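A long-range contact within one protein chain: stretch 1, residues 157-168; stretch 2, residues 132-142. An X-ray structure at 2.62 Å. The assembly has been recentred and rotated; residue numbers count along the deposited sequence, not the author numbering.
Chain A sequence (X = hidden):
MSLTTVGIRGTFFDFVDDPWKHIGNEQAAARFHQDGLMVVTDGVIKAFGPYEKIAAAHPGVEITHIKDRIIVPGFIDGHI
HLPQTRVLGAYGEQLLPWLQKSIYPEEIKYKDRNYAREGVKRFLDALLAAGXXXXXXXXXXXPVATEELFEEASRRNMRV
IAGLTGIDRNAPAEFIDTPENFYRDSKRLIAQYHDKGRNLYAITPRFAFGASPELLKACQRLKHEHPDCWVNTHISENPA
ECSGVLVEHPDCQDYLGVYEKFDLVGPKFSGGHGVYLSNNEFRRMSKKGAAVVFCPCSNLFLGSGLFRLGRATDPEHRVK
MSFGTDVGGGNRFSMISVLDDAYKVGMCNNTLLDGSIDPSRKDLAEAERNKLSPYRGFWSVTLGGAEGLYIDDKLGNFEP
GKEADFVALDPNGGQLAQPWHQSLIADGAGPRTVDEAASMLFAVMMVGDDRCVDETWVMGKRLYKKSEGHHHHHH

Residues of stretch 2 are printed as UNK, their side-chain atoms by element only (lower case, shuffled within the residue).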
# COMPACT_ATOMS: atom_id res chain seq x y z
N ASN A 157 16.98 -21.59 -13.98
CA ASN A 157 15.97 -22.45 -14.59
C ASN A 157 14.55 -22.08 -14.20
O ASN A 157 13.78 -22.91 -13.71
CB ASN A 157 16.24 -23.92 -14.27
CG ASN A 157 15.59 -24.86 -15.27
OD1 ASN A 157 15.32 -24.46 -16.41
ND2 ASN A 157 15.35 -26.10 -14.87
N MSE A 158 14.20 -20.81 -14.44
CA MSE A 158 12.88 -20.30 -14.12
C MSE A 158 12.08 -20.11 -15.40
O MSE A 158 12.64 -19.76 -16.44
CB MSE A 158 13.00 -18.95 -13.43
CG MSE A 158 13.80 -18.97 -12.16
SE MSE A 158 14.06 -17.15 -11.48
CE MSE A 158 15.60 -16.62 -12.55
N ARG A 159 10.77 -20.36 -15.33
CA ARG A 159 9.94 -20.16 -16.50
C ARG A 159 9.69 -18.66 -16.56
O ARG A 159 9.27 -18.05 -15.57
CB ARG A 159 8.61 -20.91 -16.38
CG ARG A 159 7.74 -20.73 -17.60
CD ARG A 159 6.66 -21.79 -17.66
NE ARG A 159 7.20 -23.11 -17.97
CZ ARG A 159 7.87 -23.41 -19.08
NH1 ARG A 159 8.08 -22.49 -20.01
NH2 ARG A 159 8.31 -24.65 -19.27
N VAL A 160 9.97 -18.07 -17.71
CA VAL A 160 9.83 -16.64 -17.89
C VAL A 160 9.37 -16.28 -19.29
O VAL A 160 9.83 -16.87 -20.27
CB VAL A 160 11.18 -15.95 -17.62
CG1 VAL A 160 11.12 -14.50 -18.04
CG2 VAL A 160 11.53 -16.05 -16.14
N ILE A 161 8.46 -15.30 -19.38
CA ILE A 161 7.95 -14.80 -20.66
C ILE A 161 8.62 -13.45 -20.88
O ILE A 161 8.53 -12.58 -20.03
CB ILE A 161 6.42 -14.53 -20.65
CG1 ILE A 161 5.66 -15.64 -19.91
CG2 ILE A 161 5.91 -14.46 -22.08
CD1 ILE A 161 5.54 -16.90 -20.69
N ALA A 162 9.27 -13.26 -22.02
CA ALA A 162 9.90 -11.98 -22.30
C ALA A 162 10.17 -11.78 -23.79
O ALA A 162 9.92 -12.67 -24.60
CB ALA A 162 11.20 -11.86 -21.51
N GLY A 163 10.68 -10.60 -24.14
CA GLY A 163 10.96 -10.33 -25.53
C GLY A 163 11.42 -8.91 -25.79
O GLY A 163 11.33 -8.06 -24.91
N LEU A 164 11.93 -8.67 -26.99
CA LEU A 164 12.40 -7.35 -27.38
C LEU A 164 11.21 -6.40 -27.38
O LEU A 164 10.24 -6.62 -28.10
CB LEU A 164 13.03 -7.40 -28.77
CG LEU A 164 13.64 -6.09 -29.28
CD1 LEU A 164 14.81 -5.67 -28.41
CD2 LEU A 164 14.07 -6.27 -30.71
N THR A 165 11.29 -5.34 -26.58
CA THR A 165 10.20 -4.37 -26.49
C THR A 165 10.36 -3.23 -27.50
O THR A 165 11.04 -2.25 -27.23
CB THR A 165 10.15 -3.77 -25.07
OG1 THR A 165 9.93 -4.83 -24.12
CG2 THR A 165 9.02 -2.76 -24.96
N GLY A 166 9.71 -3.37 -28.65
CA GLY A 166 9.80 -2.35 -29.69
C GLY A 166 9.09 -1.04 -29.38
O GLY A 166 7.97 -1.05 -28.88
N ILE A 167 9.74 0.07 -29.69
CA ILE A 167 9.17 1.40 -29.46
C ILE A 167 9.53 2.21 -30.70
O ILE A 167 10.70 2.36 -31.06
CB ILE A 167 9.74 2.05 -28.17
CG1 ILE A 167 9.16 3.45 -27.98
CG2 ILE A 167 11.24 2.09 -28.22
CD1 ILE A 167 7.74 3.45 -27.49
N ASP A 168 8.49 2.74 -31.34
CA ASP A 168 8.61 3.47 -32.61
C ASP A 168 8.51 5.01 -32.55
O ASP A 168 9.39 5.71 -33.06
CB ASP A 168 7.52 2.93 -33.55
CG ASP A 168 7.99 2.86 -34.97
OD1 ASP A 168 7.29 2.23 -35.80
OD2 ASP A 168 9.06 3.43 -35.24
N UNK A 132 7.88 -14.30 -6.23
CA UNK A 132 7.58 -14.48 -7.65
C UNK A 132 8.58 -15.43 -8.30
O UNK A 132 9.77 -15.18 -8.28
c UNK A 132 7.38 -13.39 -9.90
o UNK A 132 6.62 -12.26 -7.93
c UNK A 132 7.63 -13.15 -8.43
N UNK A 133 8.07 -16.51 -8.88
CA UNK A 133 8.91 -17.48 -9.55
C UNK A 133 8.77 -17.41 -11.07
O UNK A 133 9.65 -17.87 -11.79
c UNK A 133 8.58 -18.91 -9.09
o UNK A 133 7.20 -19.17 -9.31
c UNK A 133 8.89 -19.07 -7.62
N UNK A 134 7.67 -16.83 -11.54
CA UNK A 134 7.42 -16.70 -12.98
C UNK A 134 6.90 -15.29 -13.29
O UNK A 134 6.07 -14.76 -12.55
c UNK A 134 6.15 -17.60 -14.96
c UNK A 134 6.37 -17.72 -13.47
o UNK A 134 6.82 -19.05 -13.16
N UNK A 135 7.38 -14.70 -14.38
CA UNK A 135 6.96 -13.36 -14.75
C UNK A 135 7.00 -13.09 -16.25
O UNK A 135 7.78 -13.71 -16.98
c UNK A 135 7.84 -12.32 -14.04
s UNK A 135 9.53 -12.20 -14.70
N UNK A 136 6.14 -12.18 -16.71
CA UNK A 136 6.10 -11.79 -18.11
C UNK A 136 6.74 -10.41 -18.08
O UNK A 136 6.13 -9.44 -17.63
c UNK A 136 4.67 -11.71 -18.61
c UNK A 136 4.55 -11.22 -20.04
n UNK A 136 3.11 -12.01 -21.81
c UNK A 136 3.18 -11.45 -20.60
o UNK A 136 2.18 -11.13 -19.97
N UNK A 137 7.98 -10.32 -18.56
CA UNK A 137 8.72 -9.07 -18.50
C UNK A 137 8.92 -8.23 -19.76
O UNK A 137 9.14 -8.75 -20.85
c UNK A 137 10.07 -9.32 -17.88
N UNK A 138 8.84 -6.93 -19.56
CA UNK A 138 9.08 -5.97 -20.62
C UNK A 138 10.57 -5.66 -20.48
O UNK A 138 11.12 -5.69 -19.38
c UNK A 138 4.54 -5.37 -20.29
c UNK A 138 6.84 -4.82 -20.81
c UNK A 138 5.87 -5.21 -19.90
c UNK A 138 4.17 -5.12 -21.61
c UNK A 138 6.46 -4.57 -22.13
c UNK A 138 8.27 -4.70 -20.40
c UNK A 138 5.13 -4.72 -22.53
N UNK A 139 11.23 -5.38 -21.59
CA UNK A 139 12.65 -5.08 -21.57
C UNK A 139 12.82 -3.74 -22.27
O UNK A 139 11.86 -2.97 -22.38
o UNK A 139 12.97 -6.31 -23.64
c UNK A 139 13.23 -7.52 -21.59
c UNK A 139 13.44 -6.18 -22.29
N UNK A 140 14.02 -3.42 -22.73
CA UNK A 140 14.20 -2.17 -23.44
C UNK A 140 14.16 -2.48 -24.94
O UNK A 140 13.87 -3.61 -25.33
c UNK A 140 15.53 -1.51 -23.07
o UNK A 140 16.63 -2.33 -23.43
N UNK A 141 14.45 -1.48 -25.76
CA UNK A 141 14.44 -1.66 -27.21
C UNK A 141 15.70 -2.32 -27.73
O UNK A 141 15.78 -2.67 -28.91
c UNK A 141 14.24 -0.31 -27.88
o UNK A 141 15.11 0.64 -27.29
N UNK A 142 16.70 -2.49 -26.86
CA UNK A 142 17.97 -3.12 -27.23
C UNK A 142 17.95 -4.62 -26.93
O UNK A 142 17.61 -5.03 -25.83
c UNK A 142 19.12 -2.47 -26.46
o UNK A 142 20.24 -3.33 -26.41
O HOH W 1 10.07 -20.57 -12.54

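Position 132 has three side-chain atoms, a carbon bonded to one oxygen and one carbon. This beta-branched pattern is threonine, and the side chain of Thr132 is out of reach of stretch 1, so it makes no contact there.

Position 133 repeats the pattern, one carbon carrying an oxygen and a carbon, and its side chain also makes no contact. It is Thr133. Its backbone does the work: a water accepts from Arg159 N at 2.9 Å and donates to Thr133 O at 2.8 Å, bridging the two stretches where no direct hydrogen bond joins Thr133 and Arg159.

At position 134 the same three atoms recur, but the terminal carbon lies 3.2 Å from Arg159 O. The residue is Thr134; that carbon is CG2, and Thr134 CA also approaches Arg159 O at 3.5 Å in a CA-H...O contact.

Position 135 carries one carbon and then one sulfur, with no atom beyond it, and the sulfur is 4.4 Å from Val160 CG1, a loose apolar approach. This identifies Cys135, whose backbone O accepts from Ile161 N at 3.0 Å with a nearly straight angle of 165°.

Position 136 has an unbranched run of three carbons, the third bearing an oxygen and a nitrogen, and its backbone CA sits 3.2 Å from Ile161 O in a second CA-H...O contact. It is a glutamine. Gln136 CA and Ile161 CA lie 4.4 Å apart as a parallel bridge pair, and the two side chains leave the same face of the sheet.

Position 137 has a single side-chain carbon, and its backbone N donates to Ile161 O at 2.8 Å and 156°. It is Ala137, so Ile161 bonds through both N and O to the residues flanking Gln136, the usual parallel-strand pattern.

Position 138 shows one carbon followed by a six-carbon ring without a heteroatom, and Thr165 OG1 lies at the ring edge. This is phenylalanine. Phe138 points away overall, yet its CD1 is 4.0 Å from Thr165 OG1.

Position 139 is again a carbon carrying one oxygen and one carbon, and the oxygen is 2.7 Å from Gly163 O. As Thr139, it donates through OG1 to that carbonyl, while its N donates to Thr165 OG1 at 2.9 Å and 163°.

Position 140 has one carbon and one oxygen, a serine pointing away. Ser140 takes part through its O, which receives a weak hydrogen bond from Thr165 N at 3.3 Å.

Position 141 has the same two atoms; its CB is 3.9 Å from Ile167 CG2. In Ser141, the backbone O meets Leu164 CD1 at 3.2 Å.

Position 142, likewise a carbon and an oxygen, points away. Ser142 occupies a helix N-cap position, and its backbone C is 3.6 Å from Leu164 CD1.

The contact therefore has two parts. Strands 160-162 and 132-138 run parallel, 12° apart, held by the two bonds of Ile161. Beyond them, threonine hydroxyls take over: Thr139 and Thr165 bind the opposing backbone, and Leu164 CD1 packs against the backbone of Ser140 to Ser142. Together they bury 722 Å².

Stretch 2 (132-142) TTTCQAFTSSS
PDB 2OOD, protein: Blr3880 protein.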